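Local coordinates for enoyl-CoA hydratase subunit II (Geobacillus kaustophilus, PDB 2EJ5), which probably hydrates enoyl-CoA thioesters, perhaps in the breakdown of phenylacetic acid, as a trimeric member of the crotonase (enoyl-CoA hydratase/isomerase) family, at residues A[14-19]-A[36-41]; A[5-10]-A[46-51]; A[88-93]-A[114-119]; A[98-103]-A[187-192]. One frame throughout, in Å; residues are numbered along the deposited sequence.

All four contacts gather round one mixed sheet of six strands, the core of the crotonase domain, and show how helices are laid on its two faces. Contact 1 sets helix 29-44 on one face, and its centre lies about 7 Å from that of contact 2, which holds the edge strand 5-10 and the lead-in to strand 50-55. Contact 3, centred about 12 Å from contact 1, adds helix 75-92 and the turn before strand 118-122. Contact 4 backs the opposite face with helix 185-197. Along the chain, contact 1 falls within the span bridged by contact 2; contacts 3 and 4 follow with alternating segments, so distant parts of the sequence interlock in the sheet.

Contact 1. Residues A[14-19]-A[36-41]; sequences AWLTLN and TKALKQ
Leu16 carries the strand side of this contact with a single methyl, CD1, which is shared between two residues of helix 29-44. Apolar packing joins the segments throughout: Leu16 CD1 lies 3.7 Å from Ala38 CB and 3.8 Å from Leu39 CD2. The CB of Ala38 points toward the strand, whereas Leu39 starts off to one flank and only its branched end comes near, meeting the Leu16 side chain at about a right angle. In Leu16 CG is turned anti to the backbone N (chi1 -161°), and with chi2 also extended CD1 reaches out from the sheet to the helix. All three residues are buried, and Leu16 further touches Val35, one turn back along the helix.

Backbone bonding belongs to each element separately. Lys40 N donates to Thr36 O and Gln41 N to Lys37 O within the helix, while Leu16 is bonded to Val52 and Thr54 of the neighbouring parallel strand. Leu39 also packs against Leu90, shared between strand and helix 75-92. Strand 13-18, helix 29-44 and strand 50-55 thus form a beta-alpha-beta crossover, with this small leucine-alanine seam between its first strand and its helix, at the start of the crotonase fold.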
loop_
_atom_site.group_PDB
_atom_site.type_symbol
_atom_site.label_atom_id
_atom_site.label_comp_id
_atom_site.label_asym_id
_atom_site.label_seq_id
_atom_site.Cartn_x
_atom_site.Cartn_y
_atom_site.Cartn_z
ATOM N N ALA A 14 3.545 24.528 17.649
ATOM C CA ALA A 14 4.996 24.533 17.803
ATOM C C ALA A 14 5.661 24.540 16.437
ATOM O O ALA A 14 5.480 23.622 15.629
ATOM C CB ALA A 14 5.476 23.337 18.675
ATOM N N TRP A 15 6.415 25.597 16.176
ATOM C CA TRP A 15 7.157 25.781 14.957
ATOM C C TRP A 15 8.577 25.281 15.247
ATOM O O TRP A 15 9.320 25.864 16.067
ATOM C CB TRP A 15 7.121 27.247 14.535
ATOM C CG TRP A 15 5.726 27.699 14.156
ATOM C CD1 TRP A 15 4.711 28.130 15.010
ATOM C CD2 TRP A 15 5.176 27.727 12.837
ATOM N NE1 TRP A 15 3.580 28.423 14.285
ATOM C CE2 TRP A 15 3.837 28.193 12.950
ATOM C CE3 TRP A 15 5.681 27.401 11.566
ATOM C CZ2 TRP A 15 3.004 28.339 11.835
ATOM C CZ3 TRP A 15 4.863 27.543 10.463
ATOM C CH2 TRP A 15 3.527 28.020 10.603
ATOM N N LEU A 16 8.928 24.157 14.640
ATOM C CA LEU A 16 10.258 23.570 14.797
ATOM C C LEU A 16 11.014 23.860 13.515
ATOM O O LEU A 16 10.775 23.273 12.440
ATOM C CB LEU A 16 10.133 22.065 15.160
ATOM C CG LEU A 16 11.360 21.368 15.794
ATOM C CD1 LEU A 16 11.047 19.963 16.310
ATOM C CD2 LEU A 16 12.577 21.372 14.868
ATOM N N THR A 17 11.901 24.853 13.570
ATOM C CA THR A 17 12.605 25.244 12.372
ATOM C C THR A 17 14.041 24.688 12.430
ATOM O O THR A 17 14.807 24.993 13.361
ATOM C CB THR A 17 12.590 26.769 12.205
ATOM O OG1 THR A 17 11.232 27.212 12.048
ATOM C CG2 THR A 17 13.389 27.198 11.031
ATOM N N LEU A 18 14.391 23.862 11.445
ATOM C CA LEU A 18 15.757 23.366 11.300
ATOM C C LEU A 18 16.649 24.522 10.860
ATOM O O LEU A 18 16.343 25.184 9.872
ATOM C CB LEU A 18 15.818 22.267 10.237
ATOM C CG LEU A 18 14.790 21.129 10.377
ATOM C CD1 LEU A 18 15.036 20.078 9.280
ATOM C CD2 LEU A 18 14.815 20.499 11.792
ATOM N N ASN A 19 17.768 24.740 11.559
ATOM C CA ASN A 19 18.442 26.051 11.495
ATOM C C ASN A 19 19.983 26.011 11.316
ATOM O O ASN A 19 20.732 26.471 12.169
ATOM C CB ASN A 19 18.022 26.860 12.732
ATOM C CG ASN A 19 18.163 28.367 12.553
ATOM O OD1 ASN A 19 18.295 28.863 11.441
ATOM N ND2 ASN A 19 18.096 29.104 13.673
ATOM N N THR A 36 15.048 15.855 18.770
ATOM C CA THR A 36 14.506 14.826 19.663
ATOM C C THR A 36 13.870 15.459 20.883
ATOM O O THR A 36 12.705 15.197 21.197
ATOM C CB THR A 36 15.602 13.774 20.112
ATOM O OG1 THR A 36 16.152 13.119 18.964
ATOM C CG2 THR A 36 15.038 12.697 21.023
ATOM N N LYS A 37 14.655 16.264 21.593
ATOM C CA LYS A 37 14.183 17.012 22.769
ATOM C C LYS A 37 12.943 17.889 22.491
ATOM O O LYS A 37 11.993 17.883 23.270
ATOM C CB LYS A 37 15.336 17.880 23.298
ATOM C CG LYS A 37 15.037 18.570 24.637
ATOM C CD LYS A 37 16.325 19.128 25.246
ATOM C CE LYS A 37 16.070 19.875 26.557
ATOM N NZ LYS A 37 15.241 21.114 26.342
ATOM N N ALA A 38 12.976 18.616 21.381
ATOM C CA ALA A 38 11.898 19.526 20.988
ATOM C C ALA A 38 10.614 18.724 20.706
ATOM O O ALA A 38 9.538 19.120 21.125
ATOM C CB ALA A 38 12.309 20.297 19.762
ATOM N N LEU A 39 10.740 17.576 20.010
ATOM C CA LEU A 39 9.557 16.743 19.726
ATOM C C LEU A 39 8.957 16.228 20.986
ATOM O O LEU A 39 7.758 16.163 21.113
ATOM C CB LEU A 39 9.871 15.567 18.797
ATOM C CG LEU A 39 10.220 15.912 17.350
ATOM C CD1 LEU A 39 10.651 14.643 16.619
ATOM C CD2 LEU A 39 9.102 16.712 16.586
ATOM N N LYS A 40 9.799 15.854 21.950
ATOM C CA LYS A 40 9.291 15.310 23.204
ATOM C C LYS A 40 8.638 16.452 24.006
ATOM O O LYS A 40 7.627 16.243 24.653
ATOM C CB LYS A 40 10.421 14.603 24.002
ATOM C CG LYS A 40 11.043 13.366 23.294
ATOM C CD LYS A 40 12.282 12.836 24.036
ATOM C CE LYS A 40 12.768 11.476 23.466
ATOM N NZ LYS A 40 14.013 10.880 24.158
ATOM N N GLN A 41 9.209 17.644 23.902
ATOM C CA GLN A 41 8.690 18.878 24.535
ATOM C C GLN A 41 7.267 19.151 24.001
ATOM O O GLN A 41 6.290 19.182 24.764
ATOM C CB GLN A 41 9.634 20.032 24.190
ATOM C CG GLN A 41 9.436 21.389 24.903
ATOM C CD GLN A 41 10.703 22.294 24.792
ATOM O OE1 GLN A 41 11.768 21.861 24.291
ATOM N NE2 GLN A 41 10.585 23.559 25.261
#

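Contact 2. Residues A[5-10]-A[46-51]; sequences IRYEVK and PNVRCV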
loop_
_atom_site.group_PDB
_atom_site.type_symbol
_atom_site.label_atom_id
_atom_site.label_comp_id
_atom_site.label_asym_id
_atom_site.label_seq_id
_atom_site.Cartn_x
_atom_site.Cartn_y
_atom_site.Cartn_z
ATOM N N ILE A 5 18.469 24.435 15.848
ATOM C CA ILE A 5 17.064 24.607 15.500
ATOM C C ILE A 5 16.479 25.770 16.288
ATOM O O ILE A 5 17.084 26.264 17.272
ATOM C CB ILE A 5 16.226 23.326 15.802
ATOM C CG1 ILE A 5 15.981 23.188 17.305
ATOM C CG2 ILE A 5 16.902 22.057 15.182
ATOM C CD1 ILE A 5 14.918 22.200 17.665
ATOM N N ARG A 6 15.294 26.177 15.852
ATOM C CA ARG A 6 14.471 27.176 16.510
ATOM C C ARG A 6 13.175 26.464 16.874
ATOM O O ARG A 6 12.599 25.719 16.058
ATOM C CB ARG A 6 14.241 28.371 15.563
ATOM C CG ARG A 6 13.775 29.672 16.212
ATOM C CD ARG A 6 14.051 30.871 15.248
ATOM N NE ARG A 6 13.202 30.840 14.058
ATOM C CZ ARG A 6 13.600 31.142 12.821
ATOM N NH1 ARG A 6 14.864 31.483 12.571
ATOM N NH2 ARG A 6 12.727 31.067 11.819
ATOM N N TYR A 7 12.760 26.647 18.125
ATOM C CA TYR A 7 11.532 26.090 18.625
ATOM C C TYR A 7 10.743 27.237 19.211
ATOM O O TYR A 7 11.201 27.895 20.141
ATOM C CB TYR A 7 11.816 25.016 19.679
ATOM C CG TYR A 7 10.583 24.367 20.257
ATOM C CD1 TYR A 7 9.895 23.351 19.562
ATOM C CD2 TYR A 7 10.100 24.753 21.496
ATOM C CE1 TYR A 7 8.758 22.759 20.105
ATOM C CE2 TYR A 7 8.963 24.183 22.026
ATOM C CZ TYR A 7 8.297 23.174 21.335
ATOM O OH TYR A 7 7.183 22.597 21.910
ATOM N N GLU A 8 9.568 27.485 18.643
ATOM C CA GLU A 8 8.739 28.615 19.031
ATOM C C GLU A 8 7.280 28.172 18.965
ATOM O O GLU A 8 6.830 27.684 17.932
ATOM C CB GLU A 8 8.997 29.760 18.051
ATOM C CG GLU A 8 8.551 31.134 18.521
ATOM C CD GLU A 8 8.921 32.235 17.531
ATOM O OE1 GLU A 8 9.964 32.124 16.819
ATOM O OE2 GLU A 8 8.154 33.226 17.466
ATOM N N VAL A 9 6.565 28.279 20.074
ATOM C CA VAL A 9 5.131 28.072 20.066
ATOM C C VAL A 9 4.441 29.417 19.714
ATOM O O VAL A 9 4.678 30.445 20.364
ATOM C CB VAL A 9 4.611 27.470 21.408
ATOM C CG1 VAL A 9 3.089 27.265 21.401
ATOM C CG2 VAL A 9 5.304 26.137 21.719
ATOM N N LYS A 10 3.648 29.412 18.645
ATOM C CA LYS A 10 2.854 30.572 18.254
ATOM C C LYS A 10 1.393 30.138 18.211
ATOM O O LYS A 10 0.976 29.341 17.363
ATOM C CB LYS A 10 3.317 31.135 16.927
ATOM C CG LYS A 10 4.702 31.821 17.010
ATOM C CD LYS A 10 5.297 32.115 15.658
ATOM C CE LYS A 10 4.349 32.887 14.774
ATOM N NZ LYS A 10 4.281 34.349 15.087
ATOM N N PRO A 46 0.684 20.574 26.927
ATOM C CA PRO A 46 -0.762 20.631 26.704
ATOM C C PRO A 46 -1.214 21.835 25.874
ATOM O O PRO A 46 -2.339 21.851 25.359
ATOM C CB PRO A 46 -1.320 20.760 28.130
ATOM C CG PRO A 46 -0.228 21.414 28.900
ATOM C CD PRO A 46 1.002 20.736 28.362
ATOM N N ASN A 47 -0.349 22.823 25.729
ATOM C CA ASN A 47 -0.704 23.991 24.948
ATOM C C ASN A 47 -0.375 23.795 23.466
ATOM O O ASN A 47 -0.852 24.553 22.640
ATOM C CB ASN A 47 -0.021 25.250 25.480
ATOM C CG ASN A 47 -0.475 26.525 24.750
ATOM O OD1 ASN A 47 -1.678 26.842 24.673
ATOM N ND2 ASN A 47 0.481 27.235 24.188
ATOM N N VAL A 48 0.440 22.780 23.151
ATOM C CA VAL A 48 0.839 22.490 21.770
ATOM C C VAL A 48 -0.167 21.503 21.177
ATOM O O VAL A 48 -0.393 20.425 21.739
ATOM C CB VAL A 48 2.300 21.913 21.683
ATOM C CG1 VAL A 48 2.633 21.426 20.225
ATOM C CG2 VAL A 48 3.308 22.968 22.117
ATOM N N ARG A 49 -0.820 21.901 20.083
ATOM C CA ARG A 49 -1.811 21.036 19.431
ATOM C C ARG A 49 -1.430 20.674 17.995
ATOM O O ARG A 49 -2.129 19.911 17.360
ATOM C CB ARG A 49 -3.216 21.655 19.511
ATOM C CG ARG A 49 -3.823 21.595 20.950
ATOM C CD ARG A 49 -5.010 22.521 21.082
ATOM N NE ARG A 49 -6.204 21.930 20.483
ATOM C CZ ARG A 49 -7.348 22.579 20.326
ATOM N NH1 ARG A 49 -7.434 23.875 20.703
ATOM N NH2 ARG A 49 -8.383 21.965 19.756
ATOM N N CYS A 50 -0.340 21.240 17.485
ATOM C CA CYS A 50 0.172 20.917 16.162
ATOM C C CYS A 50 1.639 21.217 16.138
ATOM O O CYS A 50 2.118 22.116 16.856
ATOM C CB CYS A 50 -0.519 21.746 15.060
ATOM S SG CYS A 50 -0.154 21.226 13.319
ATOM N N VAL A 51 2.375 20.485 15.326
ATOM C CA VAL A 51 3.791 20.776 15.166
ATOM C C VAL A 51 4.086 21.037 13.723
ATOM O O VAL A 51 3.593 20.332 12.843
ATOM C CB VAL A 51 4.722 19.616 15.692
ATOM C CG1 VAL A 51 6.201 19.954 15.457
ATOM C CG2 VAL A 51 4.483 19.386 17.172
#
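Of the flat groups, the phenol of Tyr7 meets Val48 by its far end: the hydroxyl oxygen, Tyr7 OH, stands 3.9 Å from Val48 CG2. Of the whole side chain it is the hydroxyl end that comes closest to residues 46-51. Above the ring plane, just beyond the CD1-CE1 edge, sits Ala14 CB, 3.6 Å from Tyr7 CE1 and on the same side of the plane as Val48 CG2. Gln41 and Ala42 of helix 29-44 also pack on the side chain, as does Tyr2. With CG anti to the backbone N (chi1 -180°), the tyrosine spans the gap from its strand to the valine, and the two side chains cross at a slant. The other flat group, the amide end of Asn47, touches the methyl CG1 of Val9.

Val9 works with both branches. While CG1 faces Asn47, Val9 CG2 lies 3.8 Å from Val48 CG2, so one methyl of Val48 receives both a methyl and the phenol oxygen. The CA atoms of Val9 and Val48 are nevertheless 7.2 Å apart: strand 13-18 is the sheet partner of both elements, through pairs such as Glu8 with Trp15 and Cys50 with Ala14, and side chains alone close the distance over small Ala14.

Val48 is buried while Tyr7, Val9 and Asn47 are partly exposed. The chemistry is therefore that of a small apolar patch near the sheet's edge, held by van der Waals contact, with Val48 O bonded instead to Lys95 NZ and with the specific backbone bonds supplied by the intervening strand.

Contact 3. Residues A[88-93]-A[114-119]; sequences KALHHL and LACDFR
Leu90 of helix 75-92 packs on Ala115 and Cys116, on the way from helix 108-115 to strand 118-122, so that the helix rests on this connection in the interior of the crotonase fold. In other crotonases the start of the helix equivalent to 108-115 contributes to the oxyanion hole; the present contact lies toward its other end.

Reading from Lys88, the backbone oxygen comes first: Lys88 O is gripped twice by His92, through the backbone N and through the ring nitrogen ND1, which reach it from opposite faces of the carbonyl plane. The ring bond is short, 2.6 Å from His92 ND1 to Lys88 O, and bent, with an angle at the hydrogen of 149°; it helps to hold the orientation of an exposed imidazole. Ala89 turns to Thr36 of helix 29-44. Next comes Leu90, whose CG stands anti to the backbone N (chi1 -177°) and sends Leu90 CD2 to 3.5 Å from Ala115 CB. That same methyl, Leu90 CD2, is 4.4 Å from Cys116 SG, a looser touch, and Cys116 also packs on Val97 and Ala99 of strand 97-101. His91 then reaches the subunit interface, its ring stacked on Phe219 of the third subunit, and Leu93 leaves the helix to pack on Leu39.

On the other segment Asp117 OD2 forms a salt bridge with Lys208 and also accepts from Val97 N. Arg119 folds back over the turn: Arg119 NH1 donates to Cys116 O at 2.9 Å, from 44° above the carbonyl plane and not on a lone pair.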
loop_
_atom_site.group_PDB
_atom_site.type_symbol
_atom_site.label_atom_id
_atom_site.label_comp_id
_atom_site.label_asym_id
_atom_site.label_seq_id
_atom_site.Cartn_x
_atom_site.Cartn_y
_atom_site.Cartn_z
ATOM N N LYS A 88 12.412 7.804 16.546
ATOM C CA LYS A 88 11.494 7.181 17.515
ATOM C C LYS A 88 10.639 8.227 18.205
ATOM O O LYS A 88 9.448 7.998 18.431
ATOM C CB LYS A 88 12.226 6.360 18.584
ATOM C CG LYS A 88 12.982 5.183 18.008
ATOM C CD LYS A 88 13.574 4.352 19.108
ATOM C CE LYS A 88 13.965 3.026 18.546
ATOM N NZ LYS A 88 14.961 2.342 19.446
ATOM N N ALA A 89 11.247 9.373 18.559
ATOM C CA ALA A 89 10.455 10.472 19.137
ATOM C C ALA A 89 9.364 10.908 18.147
ATOM O O ALA A 89 8.217 11.084 18.526
ATOM C CB ALA A 89 11.343 11.686 19.508
ATOM N N LEU A 90 9.727 11.107 16.889
ATOM C CA LEU A 90 8.720 11.514 15.888
ATOM C C LEU A 90 7.657 10.451 15.766
ATOM O O LEU A 90 6.470 10.741 15.742
ATOM C CB LEU A 90 9.382 11.819 14.544
ATOM C CG LEU A 90 8.558 12.333 13.357
ATOM C CD1 LEU A 90 7.686 13.566 13.742
ATOM C CD2 LEU A 90 9.503 12.651 12.170
ATOM N N HIS A 91 8.083 9.201 15.708
ATOM C CA HIS A 91 7.175 8.090 15.416
ATOM C C HIS A 91 6.182 7.896 16.558
ATOM O O HIS A 91 5.039 7.526 16.328
ATOM C CB HIS A 91 8.020 6.826 15.119
ATOM C CG HIS A 91 7.220 5.617 14.756
ATOM N ND1 HIS A 91 6.661 4.790 15.699
ATOM C CD2 HIS A 91 6.849 5.116 13.552
ATOM C CE1 HIS A 91 6.004 3.813 15.098
ATOM N NE2 HIS A 91 6.099 3.988 13.797
ATOM N N HIS A 92 6.596 8.186 17.791
ATOM C CA HIS A 92 5.691 8.045 18.928
ATOM C C HIS A 92 4.929 9.329 19.272
ATOM O O HIS A 92 4.038 9.275 20.063
ATOM C CB HIS A 92 6.417 7.505 20.174
ATOM C CG HIS A 92 7.012 6.137 19.981
ATOM N ND1 HIS A 92 8.063 5.891 19.118
ATOM C CD2 HIS A 92 6.725 4.946 20.566
ATOM C CE1 HIS A 92 8.385 4.611 19.163
ATOM N NE2 HIS A 92 7.594 4.015 20.041
ATOM N N LEU A 93 5.279 10.464 18.672
ATOM C CA LEU A 93 4.560 11.716 18.925
ATOM C C LEU A 93 3.105 11.664 18.435
ATOM O O LEU A 93 2.858 11.452 17.233
ATOM C CB LEU A 93 5.315 12.893 18.276
ATOM C CG LEU A 93 4.762 14.323 18.369
ATOM C CD1 LEU A 93 4.551 14.754 19.849
ATOM C CD2 LEU A 93 5.704 15.244 17.681
ATOM N N LEU A 114 9.068 12.322 4.970
ATOM C CA LEU A 114 8.202 11.153 4.808
ATOM C C LEU A 114 7.630 10.679 6.141
ATOM O O LEU A 114 6.548 10.063 6.175
ATOM C CB LEU A 114 9.012 10.013 4.170
ATOM C CG LEU A 114 9.666 10.234 2.814
ATOM C CD1 LEU A 114 10.400 8.944 2.354
ATOM C CD2 LEU A 114 8.615 10.678 1.758
ATOM N N ALA A 115 8.361 10.922 7.243
ATOM C CA ALA A 115 7.909 10.495 8.578
ATOM C C ALA A 115 6.829 11.396 9.187
ATOM O O ALA A 115 6.192 11.035 10.202
ATOM C CB ALA A 115 9.101 10.344 9.566
ATOM N N CYS A 116 6.634 12.584 8.603
ATOM C CA CYS A 116 5.603 13.503 9.099
ATOM C C CYS A 116 4.225 13.097 8.608
ATOM O O CYS A 116 4.116 12.310 7.694
ATOM C CB CYS A 116 5.926 14.942 8.686
ATOM S SG CYS A 116 7.465 15.526 9.527
ATOM N N ASP A 117 3.177 13.651 9.213
ATOM C CA ASP A 117 1.789 13.255 8.893
ATOM C C ASP A 117 1.267 13.917 7.613
ATOM O O ASP A 117 0.475 13.303 6.858
ATOM C CB ASP A 117 0.837 13.606 10.057
ATOM C CG ASP A 117 1.293 13.018 11.376
ATOM O OD1 ASP A 117 1.568 11.790 11.426
ATOM O OD2 ASP A 117 1.354 13.774 12.374
ATOM N N PHE A 118 1.669 15.164 7.392
ATOM C CA PHE A 118 1.301 15.925 6.198
ATOM C C PHE A 118 2.561 16.552 5.638
ATOM O O PHE A 118 3.487 16.877 6.423
ATOM C CB PHE A 118 0.318 17.050 6.565
ATOM C CG PHE A 118 -0.937 16.576 7.259
ATOM C CD1 PHE A 118 -2.036 16.115 6.509
ATOM C CD2 PHE A 118 -1.037 16.605 8.645
ATOM C CE1 PHE A 118 -3.208 15.685 7.114
ATOM C CE2 PHE A 118 -2.213 16.184 9.271
ATOM C CZ PHE A 118 -3.313 15.724 8.502
ATOM N N ARG A 119 2.617 16.718 4.310
ATOM C CA ARG A 119 3.769 17.328 3.623
ATOM C C ARG A 119 3.224 18.438 2.709
ATOM O O ARG A 119 2.501 18.149 1.746
ATOM C CB ARG A 119 4.536 16.301 2.752
ATOM C CG ARG A 119 5.514 15.345 3.539
ATOM C CD ARG A 119 5.886 14.064 2.743
ATOM N NE ARG A 119 4.675 13.264 2.693
ATOM C CZ ARG A 119 4.199 12.593 3.738
ATOM N NH1 ARG A 119 4.871 12.580 4.877
ATOM N NH2 ARG A 119 3.048 11.945 3.657
#

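Contact 4. Residues A[98-103]-A[187-192]; sequences VAAVNG and EEVKQF
Val98 and Phe192 form one of two apolar pairs that seat helix 185-197 on strand 97-101. The valine methyl, Val98 CG2, comes to the rim of the phenyl ring, in its plane, and lies 4.0 Å from both Phe192 CE2 and Phe192 CD2, so it rests against a C-C edge and not a face. With CG anti to the backbone N (chi1 -171°), the ring swings out from the helix toward the strand. Its surroundings are aromatic and apolar as well: its far edge points at the face of Phe118, and Leu161 of the second subunit packs on it, which ties this spot to the trimer interface.

One helical turn earlier, Val189 presents CG1 to Ala100 CB at 4.0 Å. Here the CA atoms approach to 6.9 Å, against 8.8 Å for Val98 and Phe192; the small alanine lets the backbones draw together, while the larger ring bridges the wider end. Val189 CG1 is also touched by Trp15 CZ3 of strand 13-18.

All four touching residues are buried. By contrast, Glu187, Lys190 and Gln191 face solvent on the outer side of the helix. Alternate strand residues meeting helix residues one turn apart, with charged residues on the outer side, make this an amphipathic helix packed on the central sheet of the crotonase fold.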
loop_
_atom_site.group_PDB
_atom_site.type_symbol
_atom_site.label_atom_id
_atom_site.label_comp_id
_atom_site.label_asym_id
_atom_site.label_seq_id
_atom_site.Cartn_x
_atom_site.Cartn_y
_atom_site.Cartn_z
ATOM N N VAL A 98 3.244 18.543 10.698
ATOM C CA VAL A 98 3.305 18.929 9.329
ATOM C C VAL A 98 4.739 19.194 8.923
ATOM O O VAL A 98 5.425 20.003 9.557
ATOM C CB VAL A 98 2.494 20.278 9.122
ATOM C CG1 VAL A 98 2.481 20.641 7.657
ATOM C CG2 VAL A 98 1.086 20.152 9.712
ATOM N N ALA A 99 5.200 18.536 7.871
ATOM C CA ALA A 99 6.466 18.904 7.207
ATOM C C ALA A 99 6.139 20.009 6.207
ATOM O O ALA A 99 5.431 19.768 5.238
ATOM C CB ALA A 99 7.069 17.721 6.502
ATOM N N ALA A 100 6.567 21.232 6.513
ATOM C CA ALA A 100 6.461 22.351 5.602
ATOM C C ALA A 100 7.746 22.419 4.758
ATOM O O ALA A 100 8.748 23.056 5.158
ATOM C CB ALA A 100 6.252 23.657 6.390
ATOM N N VAL A 101 7.741 21.720 3.624
ATOM C CA VAL A 101 8.951 21.511 2.840
ATOM C C VAL A 101 9.132 22.744 1.932
ATOM O O VAL A 101 8.565 22.811 0.844
ATOM C CB VAL A 101 8.882 20.175 2.004
ATOM C CG1 VAL A 101 10.231 19.933 1.234
ATOM C CG2 VAL A 101 8.534 18.996 2.920
ATOM N N ASN A 102 9.880 23.723 2.433
ATOM C CA ASN A 102 10.090 25.027 1.768
ATOM C C ASN A 102 11.042 25.017 0.574
ATOM O O ASN A 102 10.992 25.919 -0.271
ATOM C CB ASN A 102 10.592 26.066 2.779
ATOM C CG ASN A 102 11.804 25.595 3.551
ATOM O OD1 ASN A 102 11.723 24.634 4.328
ATOM N ND2 ASN A 102 12.938 26.300 3.382
ATOM N N GLY A 103 11.898 23.998 0.498
ATOM C CA GLY A 103 12.824 23.869 -0.624
ATOM C C GLY A 103 13.331 22.432 -0.657
ATOM O O GLY A 103 12.590 21.514 -0.303
ATOM N N GLU A 187 1.500 32.168 4.517
ATOM C CA GLU A 187 0.122 32.230 5.003
ATOM C C GLU A 187 -0.578 30.881 4.916
ATOM O O GLU A 187 -1.309 30.510 5.830
ATOM C CB GLU A 187 -0.711 33.297 4.264
ATOM C CG GLU A 187 -2.166 33.357 4.733
ATOM C CD GLU A 187 -2.352 33.965 6.118
ATOM O OE1 GLU A 187 -1.392 34.520 6.703
ATOM O OE2 GLU A 187 -3.481 33.889 6.635
ATOM N N GLU A 188 -0.373 30.152 3.832
ATOM C CA GLU A 188 -1.063 28.853 3.696
ATOM C C GLU A 188 -0.566 27.815 4.680
ATOM O O GLU A 188 -1.368 27.004 5.182
ATOM C CB GLU A 188 -0.946 28.305 2.289
ATOM C CG GLU A 188 -1.603 29.167 1.286
ATOM C CD GLU A 188 -2.950 28.657 0.895
ATOM O OE1 GLU A 188 -3.742 28.224 1.790
ATOM O OE2 GLU A 188 -3.204 28.696 -0.332
ATOM N N VAL A 189 0.752 27.807 4.919
ATOM C CA VAL A 189 1.328 26.972 5.965
ATOM C C VAL A 189 0.734 27.321 7.333
ATOM O O VAL A 189 0.244 26.442 8.043
ATOM C CB VAL A 189 2.890 27.060 5.995
ATOM C CG1 VAL A 189 3.439 26.353 7.194
ATOM C CG2 VAL A 189 3.469 26.482 4.706
ATOM N N LYS A 190 0.775 28.600 7.717
ATOM C CA LYS A 190 0.178 28.960 8.999
ATOM C C LYS A 190 -1.299 28.593 9.100
ATOM O O LYS A 190 -1.716 28.104 10.123
ATOM C CB LYS A 190 0.484 30.414 9.468
ATOM C CG LYS A 190 -0.258 31.534 8.842
ATOM C CD LYS A 190 -0.094 32.889 9.657
ATOM C CE LYS A 190 -1.100 33.048 10.796
ATOM N NZ LYS A 190 -1.091 34.461 11.328
ATOM N N GLN A 191 -2.086 28.805 8.054
ATOM C CA GLN A 191 -3.514 28.492 8.158
ATOM C C GLN A 191 -3.762 26.969 8.307
ATOM O O GLN A 191 -4.665 26.547 9.026
ATOM C CB GLN A 191 -4.271 29.012 6.918
ATOM C CG GLN A 191 -4.284 30.556 6.770
ATOM C CD GLN A 191 -5.324 31.021 5.754
ATOM O OE1 GLN A 191 -5.382 32.213 5.394
ATOM N NE2 GLN A 191 -6.153 30.088 5.286
ATOM N N PHE A 192 -2.957 26.159 7.607
ATOM C CA PHE A 192 -3.090 24.680 7.683
ATOM C C PHE A 192 -2.752 24.215 9.101
ATOM O O PHE A 192 -3.501 23.462 9.708
ATOM C CB PHE A 192 -2.178 24.011 6.620
ATOM C CG PHE A 192 -2.406 22.516 6.466
ATOM C CD1 PHE A 192 -3.425 22.041 5.653
ATOM C CD2 PHE A 192 -1.581 21.601 7.121
ATOM C CE1 PHE A 192 -3.637 20.665 5.503
ATOM C CE2 PHE A 192 -1.788 20.215 6.996
ATOM C CZ PHE A 192 -2.809 19.748 6.186
#